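Local structure of putative uncharacterized protein lp_3323 (Lactobacillus plantarum, 3DC7) at residues Arg54-Gly59 and Ala78-Ala83; Lys22-Leu27 and Ala48-Glu53; Gln99-Tyr104 and Thr111-Leu116. The protein is of unknown function but belongs to the GDSL-like lipase/acylhydrolase family of the SGNH hydrolase clan and probably cleaves ester bonds. All blocks are in the same frame, centred on the assembly; numbering follows the deposited sequence.

Interaction 1 (Arg54-Gly59 and Ala78-Ala83); sequences RSDNLG and AIPEDA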
loop_
_atom_site.group_PDB
_atom_site.type_symbol
_atom_site.label_atom_id
_atom_site.label_comp_id
_atom_site.label_asym_id
_atom_site.label_seq_id
_atom_site.Cartn_x
_atom_site.Cartn_y
_atom_site.Cartn_z
ATOM N N ARG A 54 24.890 17.701 -6.193
ATOM C CA ARG A 54 25.273 16.814 -7.297
ATOM C C ARG A 54 24.310 15.637 -7.438
ATOM O O ARG A 54 23.638 15.264 -6.484
ATOM C CB ARG A 54 26.719 16.317 -7.154
ATOM C CG ARG A 54 26.955 15.411 -5.964
ATOM C CD ARG A 54 28.104 14.440 -6.219
ATOM N NE ARG A 54 28.019 13.312 -5.297
ATOM C CZ ARG A 54 28.491 13.311 -4.058
ATOM N NH1 ARG A 54 29.107 14.383 -3.567
ATOM N NH2 ARG A 54 28.337 12.232 -3.306
ATOM N N SER A 55 24.245 15.069 -8.638
ATOM C CA SER A 55 23.324 13.977 -8.936
ATOM C C SER A 55 24.100 12.875 -9.635
ATOM O O SER A 55 24.458 13.011 -10.810
ATOM C CB SER A 55 22.164 14.473 -9.815
ATOM O OG SER A 55 21.152 13.482 -9.987
ATOM N N ASP A 56 24.369 11.794 -8.905
ATOM C CA ASP A 56 25.159 10.676 -9.423
ATOM C C ASP A 56 24.325 9.649 -10.176
ATOM O O ASP A 56 23.428 9.010 -9.619
ATOM C CB ASP A 56 25.956 10.013 -8.303
ATOM C CG ASP A 56 26.974 10.962 -7.686
ATOM O OD1 ASP A 56 26.797 11.330 -6.506
ATOM O OD2 ASP A 56 27.939 11.363 -8.382
ATOM N N ASN A 57 24.639 9.501 -11.456
ATOM C CA ASN A 57 23.912 8.616 -12.348
ATOM C C ASN A 57 24.646 7.287 -12.475
ATOM O O ASN A 57 25.717 7.221 -13.089
ATOM C CB ASN A 57 23.762 9.290 -13.711
ATOM C CG ASN A 57 22.840 8.535 -14.654
ATOM O OD1 ASN A 57 22.754 7.309 -14.616
ATOM N ND2 ASN A 57 22.172 9.271 -15.539
ATOM N N LEU A 58 24.070 6.233 -11.890
ATOM C CA LEU A 58 24.638 4.888 -11.980
ATOM C C LEU A 58 23.750 3.953 -12.811
ATOM O O LEU A 58 23.541 2.792 -12.461
ATOM C CB LEU A 58 24.870 4.316 -10.582
ATOM C CG LEU A 58 25.826 5.180 -9.770
ATOM C CD1 LEU A 58 25.534 5.084 -8.292
ATOM C CD2 LEU A 58 27.262 4.798 -10.093
ATOM N N GLY A 59 23.227 4.477 -13.911
ATOM C CA GLY A 59 22.394 3.693 -14.813
ATOM C C GLY A 59 23.273 3.119 -15.906
ATOM O O GLY A 59 24.194 3.782 -16.383
ATOM N N ALA A 78 29.589 1.182 -6.080
ATOM C CA ALA A 78 30.095 2.436 -6.668
ATOM C C ALA A 78 29.317 3.689 -6.246
ATOM O O ALA A 78 29.686 4.806 -6.621
ATOM C CB ALA A 78 30.140 2.333 -8.202
ATOM N N ILE A 79 28.232 3.502 -5.495
ATOM C CA ILE A 79 27.470 4.623 -4.931
ATOM C C ILE A 79 28.410 5.434 -4.017
ATOM O O ILE A 79 29.121 4.855 -3.182
ATOM C CB ILE A 79 26.172 4.132 -4.182
ATOM C CG1 ILE A 79 25.165 3.510 -5.166
ATOM C CG2 ILE A 79 25.501 5.252 -3.397
ATOM C CD1 ILE A 79 24.056 2.675 -4.488
ATOM N N PRO A 80 28.443 6.771 -4.198
ATOM C CA PRO A 80 29.298 7.652 -3.376
ATOM C C PRO A 80 29.034 7.493 -1.879
ATOM O O PRO A 80 27.874 7.340 -1.461
ATOM C CB PRO A 80 28.882 9.049 -3.822
ATOM C CG PRO A 80 28.292 8.864 -5.176
ATOM C CD PRO A 80 27.666 7.528 -5.200
ATOM N N GLU A 81 30.096 7.527 -1.080
ATOM C CA GLU A 81 29.974 7.333 0.376
ATOM C C GLU A 81 29.071 8.375 1.086
ATOM O O GLU A 81 28.432 8.068 2.102
ATOM C CB GLU A 81 31.357 7.218 1.034
ATOM C CG GLU A 81 31.790 5.758 1.274
ATOM C CD GLU A 81 33.211 5.425 0.777
ATOM O OE1 GLU A 81 34.112 6.299 0.852
ATOM O OE2 GLU A 81 33.428 4.270 0.319
ATOM N N ASP A 82 29.003 9.584 0.536
ATOM C CA ASP A 82 28.170 10.643 1.119
ATOM C C ASP A 82 26.869 10.918 0.336
ATOM O O ASP A 82 26.340 12.037 0.348
ATOM C CB ASP A 82 28.991 11.925 1.303
ATOM C CG ASP A 82 29.508 12.477 -0.008
ATOM O OD1 ASP A 82 29.699 11.689 -0.967
ATOM O OD2 ASP A 82 29.735 13.708 -0.074
ATOM N N ALA A 83 26.354 9.893 -0.339
ATOM C CA ALA A 83 25.020 9.949 -0.924
ATOM C C ALA A 83 24.004 10.229 0.181
ATOM O O ALA A 83 24.064 9.603 1.237
ATOM C CB ALA A 83 24.700 8.639 -1.602
#

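Interaction 2 (Lys22-Leu27 and Ala48-Glu53); sequences KRPAWL and ADWDVE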
loop_
_atom_site.group_PDB
_atom_site.type_symbol
_atom_site.label_atom_id
_atom_site.label_comp_id
_atom_site.label_asym_id
_atom_site.label_seq_id
_atom_site.Cartn_x
_atom_site.Cartn_y
_atom_site.Cartn_z
ATOM N N LYS A 22 20.136 16.722 -1.569
ATOM C CA LYS A 22 21.234 17.472 -2.189
ATOM C C LYS A 22 22.199 16.590 -2.978
ATOM O O LYS A 22 22.822 17.060 -3.913
ATOM C CB LYS A 22 22.006 18.277 -1.135
ATOM C CG LYS A 22 21.119 19.209 -0.284
ATOM C CD LYS A 22 21.875 19.846 0.915
ATOM C CE LYS A 22 22.479 18.813 1.898
ATOM N NZ LYS A 22 21.564 17.690 2.294
ATOM N N ARG A 23 22.318 15.320 -2.594
ATOM C CA ARG A 23 23.279 14.393 -3.192
ATOM C C ARG A 23 22.652 13.031 -3.495
ATOM O O ARG A 23 23.094 12.002 -2.952
ATOM C CB ARG A 23 24.501 14.222 -2.274
ATOM C CG ARG A 23 25.436 15.436 -2.235
ATOM C CD ARG A 23 26.535 15.314 -1.170
ATOM N NE ARG A 23 26.058 14.795 0.115
ATOM C CZ ARG A 23 25.474 15.526 1.062
ATOM N NH1 ARG A 23 25.279 16.833 0.888
ATOM N NH2 ARG A 23 25.079 14.944 2.186
ATOM N N PRO A 24 21.621 13.010 -4.369
ATOM C CA PRO A 24 20.977 11.729 -4.683
ATOM C C PRO A 24 21.873 10.831 -5.526
ATOM O O PRO A 24 22.713 11.323 -6.287
ATOM C CB PRO A 24 19.758 12.140 -5.500
ATOM C CG PRO A 24 20.156 13.439 -6.143
ATOM C CD PRO A 24 21.014 14.129 -5.116
ATOM N N ALA A 25 21.689 9.524 -5.392
ATOM C CA ALA A 25 22.371 8.565 -6.247
ATOM C C ALA A 25 21.313 7.663 -6.882
ATOM O O ALA A 25 20.447 7.124 -6.200
ATOM C CB ALA A 25 23.366 7.754 -5.443
ATOM N N TRP A 26 21.410 7.493 -8.191
ATOM C CA TRP A 26 20.391 6.805 -8.975
ATOM C C TRP A 26 20.970 5.545 -9.597
ATOM O O TRP A 26 21.752 5.614 -10.542
ATOM C CB TRP A 26 19.874 7.750 -10.059
ATOM C CG TRP A 26 19.430 9.100 -9.516
ATOM C CD1 TRP A 26 20.175 10.245 -9.461
ATOM C CD2 TRP A 26 18.144 9.433 -8.971
ATOM N NE1 TRP A 26 19.434 11.272 -8.922
ATOM C CE2 TRP A 26 18.185 10.804 -8.608
ATOM C CE3 TRP A 26 16.963 8.709 -8.748
ATOM C CZ2 TRP A 26 17.094 11.463 -8.027
ATOM C CZ3 TRP A 26 15.862 9.376 -8.173
ATOM C CH2 TRP A 26 15.944 10.732 -7.821
ATOM N N LEU A 27 20.602 4.391 -9.046
ATOM C CA LEU A 27 21.095 3.108 -9.546
ATOM C C LEU A 27 20.028 2.441 -10.395
ATOM O O LEU A 27 18.922 2.201 -9.920
ATOM C CB LEU A 27 21.503 2.209 -8.372
ATOM C CG LEU A 27 22.035 0.798 -8.648
ATOM C CD1 LEU A 27 23.363 0.824 -9.396
ATOM C CD2 LEU A 27 22.149 -0.006 -7.338
ATOM N N ALA A 48 16.818 19.002 -10.928
ATOM C CA ALA A 48 16.581 20.427 -11.179
ATOM C C ALA A 48 15.652 21.058 -10.135
ATOM O O ALA A 48 15.971 22.112 -9.580
ATOM C CB ALA A 48 16.034 20.639 -12.585
ATOM N N ASP A 49 14.525 20.402 -9.858
ATOM C CA ASP A 49 13.568 20.857 -8.847
ATOM C C ASP A 49 14.165 20.907 -7.446
ATOM O O ASP A 49 13.770 21.740 -6.631
ATOM C CB ASP A 49 12.339 19.940 -8.811
ATOM C CG ASP A 49 11.538 19.976 -10.095
ATOM O OD1 ASP A 49 11.829 20.825 -10.981
ATOM O OD2 ASP A 49 10.606 19.144 -10.226
ATOM N N TRP A 50 15.095 19.999 -7.162
ATOM C CA TRP A 50 15.699 19.913 -5.836
ATOM C C TRP A 50 16.893 20.847 -5.661
ATOM O O TRP A 50 17.364 21.029 -4.544
ATOM C CB TRP A 50 16.141 18.479 -5.542
ATOM C CG TRP A 50 15.032 17.474 -5.425
ATOM C CD1 TRP A 50 13.691 17.726 -5.323
ATOM C CD2 TRP A 50 15.179 16.052 -5.354
ATOM N NE1 TRP A 50 12.995 16.543 -5.217
ATOM C CE2 TRP A 50 13.887 15.502 -5.228
ATOM C CE3 TRP A 50 16.281 15.186 -5.397
ATOM C CZ2 TRP A 50 13.664 14.125 -5.156
ATOM C CZ3 TRP A 50 16.061 13.831 -5.319
ATOM C CH2 TRP A 50 14.758 13.311 -5.200
ATOM N N ASP A 51 17.371 21.423 -6.766
ATOM C CA ASP A 51 18.620 22.192 -6.816
ATOM C C ASP A 51 19.732 21.433 -6.106
ATOM O O ASP A 51 20.279 21.874 -5.087
ATOM C CB ASP A 51 18.453 23.617 -6.259
ATOM C CG ASP A 51 19.649 24.523 -6.586
ATOM O OD1 ASP A 51 19.926 24.778 -7.789
ATOM O OD2 ASP A 51 20.317 24.976 -5.625
ATOM N N VAL A 52 20.049 20.271 -6.661
ATOM C CA VAL A 52 21.019 19.371 -6.060
ATOM C C VAL A 52 22.425 19.944 -6.144
ATOM O O VAL A 52 22.765 20.695 -7.063
ATOM C CB VAL A 52 20.967 17.945 -6.700
ATOM C CG1 VAL A 52 19.606 17.322 -6.493
ATOM C CG2 VAL A 52 21.306 17.991 -8.196
ATOM N N GLU A 53 23.212 19.599 -5.139
ATOM C CA GLU A 53 24.630 19.864 -5.088
ATOM C C GLU A 53 25.301 18.966 -6.136
ATOM O O GLU A 53 26.154 19.427 -6.902
ATOM C CB GLU A 53 25.106 19.609 -3.651
ATOM C CG GLU A 53 26.582 19.336 -3.422
ATOM C CD GLU A 53 26.886 18.949 -1.962
ATOM O OE1 GLU A 53 25.953 18.981 -1.108
ATOM O OE2 GLU A 53 28.062 18.613 -1.670
#

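Interaction 3 (Gln99-Tyr104 and Thr111-Leu116); sequences QPLGQY and TFYGAL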
loop_
_atom_site.group_PDB
_atom_site.type_symbol
_atom_site.label_atom_id
_atom_site.label_comp_id
_atom_site.label_asym_id
_atom_site.label_seq_id
_atom_site.Cartn_x
_atom_site.Cartn_y
_atom_site.Cartn_z
ATOM N N GLN A 99 16.481 -13.408 -16.418
ATOM C CA GLN A 99 17.166 -13.750 -15.163
ATOM C C GLN A 99 16.330 -14.812 -14.440
ATOM O O GLN A 99 15.139 -14.602 -14.217
ATOM C CB GLN A 99 17.348 -12.509 -14.280
ATOM C CG GLN A 99 18.122 -12.723 -12.961
ATOM C CD GLN A 99 19.615 -12.906 -13.175
ATOM O OE1 GLN A 99 20.194 -13.949 -12.825
ATOM N NE2 GLN A 99 20.249 -11.898 -13.768
ATOM N N PRO A 100 16.936 -15.973 -14.088
ATOM C CA PRO A 100 16.120 -16.920 -13.320
ATOM C C PRO A 100 15.541 -16.200 -12.114
ATOM O O PRO A 100 16.230 -15.375 -11.499
ATOM C CB PRO A 100 17.125 -17.996 -12.890
ATOM C CG PRO A 100 18.175 -17.961 -13.981
ATOM C CD PRO A 100 18.301 -16.488 -14.325
ATOM N N LEU A 101 14.277 -16.470 -11.816
ATOM C CA LEU A 101 13.595 -15.802 -10.713
ATOM C C LEU A 101 14.090 -16.310 -9.365
ATOM O O LEU A 101 14.335 -15.528 -8.442
ATOM C CB LEU A 101 12.083 -15.982 -10.825
ATOM C CG LEU A 101 11.228 -15.298 -9.758
ATOM C CD1 LEU A 101 11.385 -13.796 -9.804
ATOM C CD2 LEU A 101 9.778 -15.703 -9.905
ATOM N N GLY A 102 14.250 -17.624 -9.259
ATOM C CA GLY A 102 14.616 -18.226 -8.004
ATOM C C GLY A 102 13.431 -18.231 -7.066
ATOM O O GLY A 102 12.283 -18.129 -7.492
ATOM N N GLN A 103 13.729 -18.327 -5.780
ATOM C CA GLN A 103 12.738 -18.581 -4.751
ATOM C C GLN A 103 13.091 -17.726 -3.528
ATOM O O GLN A 103 14.265 -17.467 -3.241
ATOM C CB GLN A 103 12.784 -20.075 -4.411
ATOM C CG GLN A 103 11.618 -20.598 -3.622
ATOM C CD GLN A 103 11.525 -22.124 -3.631
ATOM O OE1 GLN A 103 11.888 -22.791 -4.617
ATOM N NE2 GLN A 103 11.022 -22.684 -2.530
ATOM N N TYR A 104 12.065 -17.272 -2.820
ATOM C CA TYR A 104 12.254 -16.507 -1.594
ATOM C C TYR A 104 13.146 -17.303 -0.626
ATOM O O TYR A 104 12.869 -18.455 -0.319
ATOM C CB TYR A 104 10.887 -16.182 -0.985
ATOM C CG TYR A 104 10.939 -15.406 0.303
ATOM C CD1 TYR A 104 10.682 -16.033 1.523
ATOM C CD2 TYR A 104 11.230 -14.050 0.308
ATOM C CE1 TYR A 104 10.718 -15.324 2.725
ATOM C CE2 TYR A 104 11.275 -13.326 1.499
ATOM C CZ TYR A 104 11.016 -13.978 2.707
ATOM O OH TYR A 104 11.058 -13.281 3.896
ATOM N N THR A 111 20.108 -15.842 -8.956
ATOM C CA THR A 111 18.668 -15.681 -9.116
ATOM C C THR A 111 18.250 -14.272 -8.744
ATOM O O THR A 111 18.988 -13.555 -8.062
ATOM C CB THR A 111 17.857 -16.710 -8.282
ATOM O OG1 THR A 111 18.127 -16.540 -6.887
ATOM C CG2 THR A 111 18.182 -18.154 -8.701
ATOM N N PHE A 112 17.066 -13.879 -9.190
ATOM C CA PHE A 112 16.540 -12.540 -8.909
ATOM C C PHE A 112 16.357 -12.318 -7.408
ATOM O O PHE A 112 16.699 -11.265 -6.894
ATOM C CB PHE A 112 15.214 -12.335 -9.637
ATOM C CG PHE A 112 14.715 -10.918 -9.604
ATOM C CD1 PHE A 112 15.475 -9.882 -10.139
ATOM C CD2 PHE A 112 13.475 -10.623 -9.060
ATOM C CE1 PHE A 112 15.005 -8.575 -10.122
ATOM C CE2 PHE A 112 13.001 -9.310 -9.044
ATOM C CZ PHE A 112 13.772 -8.289 -9.571
ATOM N N TYR A 113 15.825 -13.322 -6.720
ATOM C CA TYR A 113 15.618 -13.258 -5.271
ATOM C C TYR A 113 16.921 -13.157 -4.496
ATOM O O TYR A 113 17.044 -12.349 -3.567
ATOM C CB TYR A 113 14.858 -14.482 -4.790
ATOM C CG TYR A 113 13.357 -14.368 -4.816
ATOM C CD1 TYR A 113 12.664 -13.658 -3.815
ATOM C CD2 TYR A 113 12.612 -15.015 -5.799
ATOM C CE1 TYR A 113 11.263 -13.586 -3.817
ATOM C CE2 TYR A 113 11.217 -14.942 -5.818
ATOM C CZ TYR A 113 10.556 -14.230 -4.828
ATOM O OH TYR A 113 9.187 -14.175 -4.854
ATOM N N GLY A 114 17.893 -13.985 -4.879
ATOM C CA GLY A 114 19.219 -13.945 -4.281
ATOM C C GLY A 114 19.912 -12.623 -4.516
ATOM O O GLY A 114 20.563 -12.094 -3.619
ATOM N N ALA A 115 19.761 -12.066 -5.712
ATOM C CA ALA A 115 20.429 -10.806 -6.031
ATOM C C ALA A 115 19.828 -9.599 -5.285
ATOM O O ALA A 115 20.579 -8.745 -4.812
ATOM C CB ALA A 115 20.479 -10.579 -7.509
ATOM N N LEU A 116 18.499 -9.543 -5.158
ATOM C CA LEU A 116 17.841 -8.580 -4.257
ATOM C C LEU A 116 18.368 -8.643 -2.819
ATOM O O LEU A 116 18.667 -7.604 -2.227
ATOM C CB LEU A 116 16.317 -8.763 -4.257
ATOM C CG LEU A 116 15.584 -8.336 -5.536
ATOM C CD1 LEU A 116 14.164 -8.900 -5.573
ATOM C CD2 LEU A 116 15.577 -6.814 -5.665
#

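Interaction 1 (Arg54-Gly59 and Ala78-Ala83)
Arg54 NH2 donates to Asp82 OD1 over 2.8 Å, a salt bridge with an N-H...O angle of 158° that joins Arg54-Gly59 to Ala78-Ala83. The acceptor lies near the guanidinium plane of Arg54, at its edge, whereas the nitrogen stands well above the carboxylate plane of Asp82, 49° out of it. A second carboxylate takes another N-H of the same group: Arg54 NE reaches Asp56 OD1 at 2.6 Å, in the guanidinium plane and on the syn lone pair. Two in-plane acceptors on different nitrogens fix the rotation of the guanidinium. Its position begins with chi1 of 66°, which sets CG between the backbone N and the carbonyl carbon, and from there the chain runs extended to NE. An alanine in place of this arginine would probably leave the carboxylates of Asp56 and Asp82, whose OD1 atoms are 6.3 Å apart, without the positive group they share. Pro80 packs beside this network, with CB 3.3 Å from Arg54 NH2 and CG tip to tip with the Asp56 carboxylate, 3.2 Å from OD1. Pro80 also starts the type I turn that ends at Ala83; Asp82 is the third residue of this turn, from which its OD1 meets Arg54. In the parallel sheet of this SGNH-type fold, strand 56-59 is the outermost strand on its side, and Ala78-Ala83 belongs to the loop leading to strand 85-89; strand 24-28 lies between strands 56-59 and 85-89, and Ile79 rests on Ala25 of that middle strand. Further along, the contact becomes apolar. Leu58 crosses Ile79 at about a right angle, Leu58 CD1 coming within 3.5 Å of Ile79 CG1, while Leu58 CD2 meets Ala78 CB at 4.2 Å.

Interaction 2 (Lys22-Leu27 and Ala48-Glu53)
Trp50, in the last turn of helix 42-50, reaches tip to tip toward Trp26, with its CZ3 3.7 Å from Trp26 CZ2. The six-membered rings are nearly parallel, but their centroids lie 5.9 Å apart, so the overlap is slight and the outer ring atoms make the contact. Pro24 CB comes to the edge of the Trp50 ring, 4.1 Å from CZ3. The indole nitrogens are bonded elsewhere, Trp50 NE1 to Gln217 and Trp26 NE1 to Ser55. At Asp51 the chain leaves the helix with positive phi in a Schellman motif, and the side chain turns away from Lys22-Leu27. At Val52 the backbones come closest, with Val52 CA 4.3 Å from Lys22 CA; Val52 CG1 packs on Pro24 CD, 3.8 Å away, and Val52 CB against Lys22 O. That carbonyl accepts a weak bond from Glu53 N, short at 2.8 Å but bent to 129°. With chi1 at 159°, Glu53 CG is anti to the backbone N, and the extended chain beyond it lies beside Arg23, both pointing the same way. Glu53 OE1 receives Arg23 NH1 at 3.0 Å, a salt bridge in which OE1 lies in the Arg23 guanidinium plane while NH1 stands above the Glu53 carboxylate plane; Arg23 NE binds Asp82 O. A helix end packed on the preceding strand, with the chain then entering a neighbouring strand parallel to the first, is the arrangement of a beta-alpha-beta crossover, here strand 24-28, helix 42-50 and strand 56-59.

Interaction 3 (Gln99-Tyr104 and Thr111-Leu116)
Tyr113 carries the largest share of this contact, beginning at CB, which lies 3.4 Å from Gln103 O. At CG the same carbonyl is still close. Next, CD2 has Leu101 O at the ring edge, 3.2 Å away, whereas Tyr104 CA lies over the face near CD1. Over that face lies the peptide joining Gln103 to Tyr104, with Tyr104 N 3.6 Å above the plane and over the centre of the Tyr113 ring, and Gln103 C offset toward the rim. Farther out, CE1 touches Tyr104 CB, and Tyr113 CE2 meets Leu101 CG at 4.0 Å. At the tip, the hydroxyl of Tyr113 is hydrogen-bonded to Gln168. Backbone atoms of Gln99-Tyr104 thus cover one face of the ring and part of its edge. The same loop accepts bonds from the first helical amides: Phe112 N donates to Pro100 O at 2.9 Å, and Tyr113 N donates to Leu101 O at 3.2 Å. Thr111 is the N-cap; its OG1 accepts from Gly114 N at 3.3 Å and also bonds Asp106. Gly102 CA lies against Thr111 CB, and a beta-carbon added to Gly102 would clash with Thr111 CB; the positive phi of this residue also suits glycine. Phe112, with CG anti to the backbone N (chi1 -170°), offers CD2 to Leu101 CD1. Beyond the two segments, Tyr104 packs on Arg158 of the second subunit, and Phe112 contacts Asp94 of helix 92-96. The start of helix 112-126 packs on helix 159-173, where Phe112 touches Ala165 and Ile166 and the Tyr104 hydroxyl bonds Asp172.

Along the chain the contacts come in series: interaction 2 closes before interaction 1 opens, and interaction 3 follows both. Interactions 1 and 2 adjoin, their centres about 9 Å apart, on neighbouring strands 56-59 and 24-28 of the parallel sheet, where Leu58 N probably bonds Trp26 O. Together they tie one border of the sheet to the helix end and the loop beside it. Interaction 3 stands apart, its centre about 25 Å from that of interaction 1 and 30 Å from that of interaction 2, lying across the chain's centre from the latter. It lies at the start of helix 112-126, close to a neighbouring subunit and away from the sheet edge of the other two.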